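PDB 3UOR: ABC transporter sugar binding protein from Xanthomonas axonopodis pv. citri, which probably binds maltose or a related sugar in the periplasm and delivers it to an ABC transporter for uptake. Local coordinates for residues S325-H334 with P342-L352. Sequence-based numbering, arbitrary orientation.
Sequences SQPQVQARFH and PRRSTWKLPSL
Thr346 meets the helix of 327-334 with both branches. Its OG1 donates to Gln330 OE1 at 2.7 Å, reaching the amide oxygen at a C=O...O angle of 138° and tilted from the carbonyl plane. CG2, anti to the backbone N, presses on Pro327 O and on Ala331 N at 3.6 Å. Gln330 lays its amide against the Pro342 ring and crosses Arg343 nearly at a right angle, OE1 lying 3.2 Å from Arg343 CG. Bent at chi3 (-52°), Arg343 brings NH1 to Ser325 O at 2.9 Å, close to the guanidinium plane, while Pro327 CG sits over one guanidinium face. Asp120 pairs with Arg343 NE and Ile115 O takes a second bond from NH1. Leu349 CD1 fills the angle between Pro327 and Ala331, 3.9 Å from each CB. Equally close, Leu352 CD2 lies over one face of the His334 ring in a CH-pi contact, 3.6 Å from its centroid. The contact thins toward solvent at Gln328 and Ser351, where a water bridges His334 ND1 to Ser351 OG. The weakly bonded helical turn around 344-348, linked by the 338-343 loop, packs back across 327-334 at -66° on the alpha/beta fold of a periplasmic solute-binding protein.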
loop_
_atom_site.group_PDB
_atom_site.type_symbol
_atom_site.label_atom_id
_atom_site.label_comp_id
_atom_site.label_asym_id
_atom_site.label_seq_id
_atom_site.Cartn_x
_atom_site.Cartn_y
_atom_site.Cartn_z
ATOM N N SER A 325 -2.126 -15.002 -11.442
ATOM C CA SER A 325 -3.454 -14.489 -11.090
ATOM C C SER A 325 -4.447 -15.575 -10.650
ATOM O O SER A 325 -5.586 -15.261 -10.297
ATOM C CB SER A 325 -4.056 -13.709 -12.251
ATOM O OG SER A 325 -3.179 -12.700 -12.693
ATOM N N GLN A 326 -4.035 -16.840 -10.686
ATOM C CA GLN A 326 -4.899 -17.934 -10.219
ATOM C C GLN A 326 -5.064 -17.941 -8.700
ATOM O O GLN A 326 -4.080 -17.860 -7.952
ATOM C CB GLN A 326 -4.354 -19.281 -10.693
ATOM C CG GLN A 326 -4.339 -19.435 -12.235
ATOM C CD GLN A 326 -3.708 -20.750 -12.661
ATOM O OE1 GLN A 326 -3.294 -21.541 -11.822
ATOM N NE2 GLN A 326 -3.638 -20.988 -13.966
ATOM N N PRO A 327 -6.311 -18.017 -8.230
ATOM C CA PRO A 327 -6.554 -17.969 -6.786
ATOM C C PRO A 327 -5.660 -18.888 -5.958
ATOM O O PRO A 327 -5.194 -18.482 -4.887
ATOM C CB PRO A 327 -8.022 -18.359 -6.684
ATOM C CG PRO A 327 -8.618 -17.715 -7.898
ATOM C CD PRO A 327 -7.561 -17.851 -8.993
ATOM N N GLN A 328 -5.398 -20.094 -6.443
ATOM C CA GLN A 328 -4.608 -21.046 -5.662
ATOM C C GLN A 328 -3.127 -20.691 -5.644
ATOM O O GLN A 328 -2.428 -20.913 -4.657
ATOM C CB GLN A 328 -4.835 -22.476 -6.164
ATOM C CG GLN A 328 -6.285 -22.896 -6.008
ATOM C CD GLN A 328 -6.517 -24.360 -6.298
ATOM O OE1 GLN A 328 -5.573 -25.127 -6.519
ATOM N NE2 GLN A 328 -7.785 -24.762 -6.297
ATOM N N VAL A 329 -2.650 -20.112 -6.734
ATOM C CA VAL A 329 -1.279 -19.642 -6.763
ATOM C C VAL A 329 -1.116 -18.441 -5.813
ATOM O O VAL A 329 -0.125 -18.332 -5.087
ATOM C CB VAL A 329 -0.875 -19.297 -8.176
ATOM C CG1 VAL A 329 0.527 -18.715 -8.200
ATOM C CG2 VAL A 329 -0.948 -20.553 -9.023
ATOM N N GLN A 330 -2.122 -17.577 -5.786
ATOM C CA GLN A 330 -2.089 -16.391 -4.950
ATOM C C GLN A 330 -2.142 -16.762 -3.456
ATOM O O GLN A 330 -1.443 -16.159 -2.632
ATOM C CB GLN A 330 -3.235 -15.445 -5.323
ATOM C CG GLN A 330 -3.190 -14.915 -6.760
ATOM C CD GLN A 330 -4.123 -13.717 -6.967
ATOM O OE1 GLN A 330 -5.136 -13.577 -6.282
ATOM N NE2 GLN A 330 -3.772 -12.850 -7.891
ATOM N N ALA A 331 -2.981 -17.739 -3.118
ATOM C CA ALA A 331 -3.039 -18.285 -1.758
ATOM C C ALA A 331 -1.667 -18.797 -1.320
ATOM O O ALA A 331 -1.244 -18.597 -0.182
ATOM C CB ALA A 331 -4.073 -19.420 -1.676
ATOM N N ARG A 332 -0.976 -19.464 -2.230
ATOM C CA ARG A 332 0.330 -20.038 -1.934
ATOM C C ARG A 332 1.303 -18.898 -1.650
ATOM O O ARG A 332 2.089 -18.939 -0.695
ATOM C CB ARG A 332 0.793 -20.846 -3.145
ATOM C CG ARG A 332 1.608 -22.078 -2.863
ATOM C CD ARG A 332 1.831 -22.877 -4.161
ATOM N NE ARG A 332 0.735 -23.815 -4.444
ATOM C CZ ARG A 332 0.175 -24.014 -5.643
ATOM N NH1 ARG A 332 0.586 -23.333 -6.721
ATOM N NH2 ARG A 332 -0.810 -24.901 -5.763
ATOM N N PHE A 333 1.233 -17.870 -2.491
ATOM C CA PHE A 333 2.072 -16.689 -2.354
ATOM C C PHE A 333 1.846 -16.028 -1.010
ATOM O O PHE A 333 2.801 -15.660 -0.316
ATOM C CB PHE A 333 1.738 -15.708 -3.475
ATOM C CG PHE A 333 2.765 -14.628 -3.683
ATOM C CD1 PHE A 333 4.065 -14.947 -4.039
ATOM C CD2 PHE A 333 2.407 -13.295 -3.593
ATOM C CE1 PHE A 333 5.003 -13.955 -4.263
ATOM C CE2 PHE A 333 3.337 -12.297 -3.804
ATOM C CZ PHE A 333 4.641 -12.628 -4.143
ATOM N N HIS A 334 0.578 -15.881 -0.633
ATOM C CA HIS A 334 0.248 -15.309 0.676
ATOM C C HIS A 334 0.802 -16.176 1.807
ATOM O O HIS A 334 1.344 -15.665 2.798
ATOM C CB HIS A 334 -1.264 -15.172 0.831
ATOM C CG HIS A 334 -1.690 -14.679 2.180
ATOM N ND1 HIS A 334 -2.056 -15.527 3.203
ATOM C CD2 HIS A 334 -1.800 -13.423 2.675
ATOM C CE1 HIS A 334 -2.387 -14.817 4.269
ATOM N NE2 HIS A 334 -2.239 -13.536 3.975
ATOM N N PRO A 342 -5.102 -9.818 -4.387
ATOM C CA PRO A 342 -5.857 -8.650 -4.860
ATOM C C PRO A 342 -7.251 -8.999 -5.342
ATOM O O PRO A 342 -7.902 -8.103 -5.875
ATOM C CB PRO A 342 -5.030 -8.171 -6.053
ATOM C CG PRO A 342 -4.431 -9.405 -6.597
ATOM C CD PRO A 342 -4.182 -10.333 -5.412
ATOM N N ARG A 343 -7.707 -10.245 -5.168
ATOM C CA ARG A 343 -9.037 -10.632 -5.689
ATOM C C ARG A 343 -9.895 -11.420 -4.697
ATOM O O ARG A 343 -9.377 -12.147 -3.874
ATOM C CB ARG A 343 -8.924 -11.387 -7.033
ATOM C CG ARG A 343 -8.089 -12.651 -7.009
ATOM C CD ARG A 343 -7.933 -13.273 -8.411
ATOM N NE ARG A 343 -9.221 -13.459 -9.081
ATOM C CZ ARG A 343 -9.362 -14.056 -10.265
ATOM N NH1 ARG A 343 -8.300 -14.555 -10.899
ATOM N NH2 ARG A 343 -10.564 -14.155 -10.820
ATOM N N ARG A 344 -11.211 -11.262 -4.782
ATOM C CA ARG A 344 -12.104 -11.839 -3.785
ATOM C C ARG A 344 -12.059 -13.340 -3.749
ATOM O O ARG A 344 -12.187 -13.941 -2.687
ATOM C CB ARG A 344 -13.543 -11.424 -4.037
ATOM C CG ARG A 344 -13.711 -9.968 -3.963
ATOM C CD ARG A 344 -15.120 -9.602 -3.658
ATOM N NE ARG A 344 -15.213 -8.152 -3.743
ATOM C CZ ARG A 344 -15.292 -7.501 -4.892
ATOM N NH1 ARG A 344 -15.306 -8.184 -6.034
ATOM N NH2 ARG A 344 -15.360 -6.179 -4.900
ATOM N N SER A 345 -11.883 -13.964 -4.901
ATOM C CA SER A 345 -11.993 -15.412 -4.902
ATOM C C SER A 345 -10.807 -16.067 -4.193
ATOM O O SER A 345 -10.946 -17.134 -3.607
ATOM C CB SER A 345 -12.268 -15.977 -6.308
ATOM O OG SER A 345 -11.183 -15.780 -7.180
ATOM N N THR A 346 -9.647 -15.424 -4.208
ATOM C CA THR A 346 -8.530 -15.974 -3.449
ATOM C C THR A 346 -8.848 -15.890 -1.968
ATOM O O THR A 346 -8.473 -16.764 -1.201
ATOM C CB THR A 346 -7.241 -15.229 -3.704
ATOM O OG1 THR A 346 -7.017 -15.173 -5.109
ATOM C CG2 THR A 346 -6.077 -15.962 -3.055
ATOM N N TRP A 347 -9.559 -14.831 -1.583
ATOM C CA TRP A 347 -9.921 -14.609 -0.187
ATOM C C TRP A 347 -10.965 -15.603 0.300
ATOM O O TRP A 347 -11.130 -15.771 1.505
ATOM C CB TRP A 347 -10.396 -13.166 0.033
ATOM C CG TRP A 347 -9.207 -12.220 0.205
ATOM C CD1 TRP A 347 -8.560 -11.539 -0.776
ATOM C CD2 TRP A 347 -8.511 -11.927 1.426
ATOM N NE1 TRP A 347 -7.518 -10.814 -0.245
ATOM C CE2 TRP A 347 -7.460 -11.048 1.106
ATOM C CE3 TRP A 347 -8.682 -12.318 2.759
ATOM C CZ2 TRP A 347 -6.592 -10.540 2.071
ATOM C CZ3 TRP A 347 -7.815 -11.819 3.717
ATOM C CH2 TRP A 347 -6.781 -10.932 3.365
ATOM N N LYS A 348 -11.657 -16.264 -0.631
ATOM C CA LYS A 348 -12.674 -17.251 -0.251
ATOM C C LYS A 348 -12.066 -18.624 0.024
ATOM O O LYS A 348 -12.696 -19.466 0.644
ATOM C CB LYS A 348 -13.778 -17.357 -1.309
ATOM C CG LYS A 348 -14.660 -16.107 -1.421
ATOM C CD LYS A 348 -15.546 -16.182 -2.653
ATOM C CE LYS A 348 -15.863 -14.790 -3.205
ATOM N NZ LYS A 348 -15.754 -14.732 -4.709
ATOM N N LEU A 349 -10.845 -18.854 -0.455
ATOM C CA LEU A 349 -10.150 -20.117 -0.189
ATOM C C LEU A 349 -9.935 -20.306 1.310
ATOM O O LEU A 349 -9.597 -19.361 2.027
ATOM C CB LEU A 349 -8.821 -20.179 -0.951
ATOM C CG LEU A 349 -8.982 -20.177 -2.471
ATOM C CD1 LEU A 349 -7.645 -20.079 -3.158
ATOM C CD2 LEU A 349 -9.730 -21.466 -2.928
ATOM N N PRO A 350 -10.149 -21.530 1.801
ATOM C CA PRO A 350 -10.069 -21.760 3.250
ATOM C C PRO A 350 -8.752 -21.281 3.885
ATOM O O PRO A 350 -8.762 -20.757 4.995
ATOM C CB PRO A 350 -10.235 -23.280 3.366
ATOM C CG PRO A 350 -11.071 -23.650 2.155
ATOM C CD PRO A 350 -10.583 -22.730 1.063
ATOM N N SER A 351 -7.643 -21.468 3.181
ATOM C CA SER A 351 -6.347 -20.936 3.575
ATOM C C SER A 351 -6.439 -19.479 4.114
ATOM O O SER A 351 -5.861 -19.141 5.148
ATOM C CB SER A 351 -5.427 -21.013 2.341
ATOM O OG SER A 351 -4.124 -20.497 2.573
ATOM N N LEU A 352 -7.174 -18.628 3.407
ATOM C CA LEU A 352 -7.319 -17.223 3.777
ATOM C C LEU A 352 -8.557 -16.948 4.624
ATOM O O LEU A 352 -8.506 -16.202 5.594
ATOM C CB LEU A 352 -7.341 -16.350 2.518
ATOM C CG LEU A 352 -5.941 -15.970 2.036
ATOM C CD1 LEU A 352 -5.814 -16.024 0.554
ATOM C CD2 LEU A 352 -5.553 -14.592 2.563
HETATM O O HOH W 1 -2.410 -18.422 3.211
#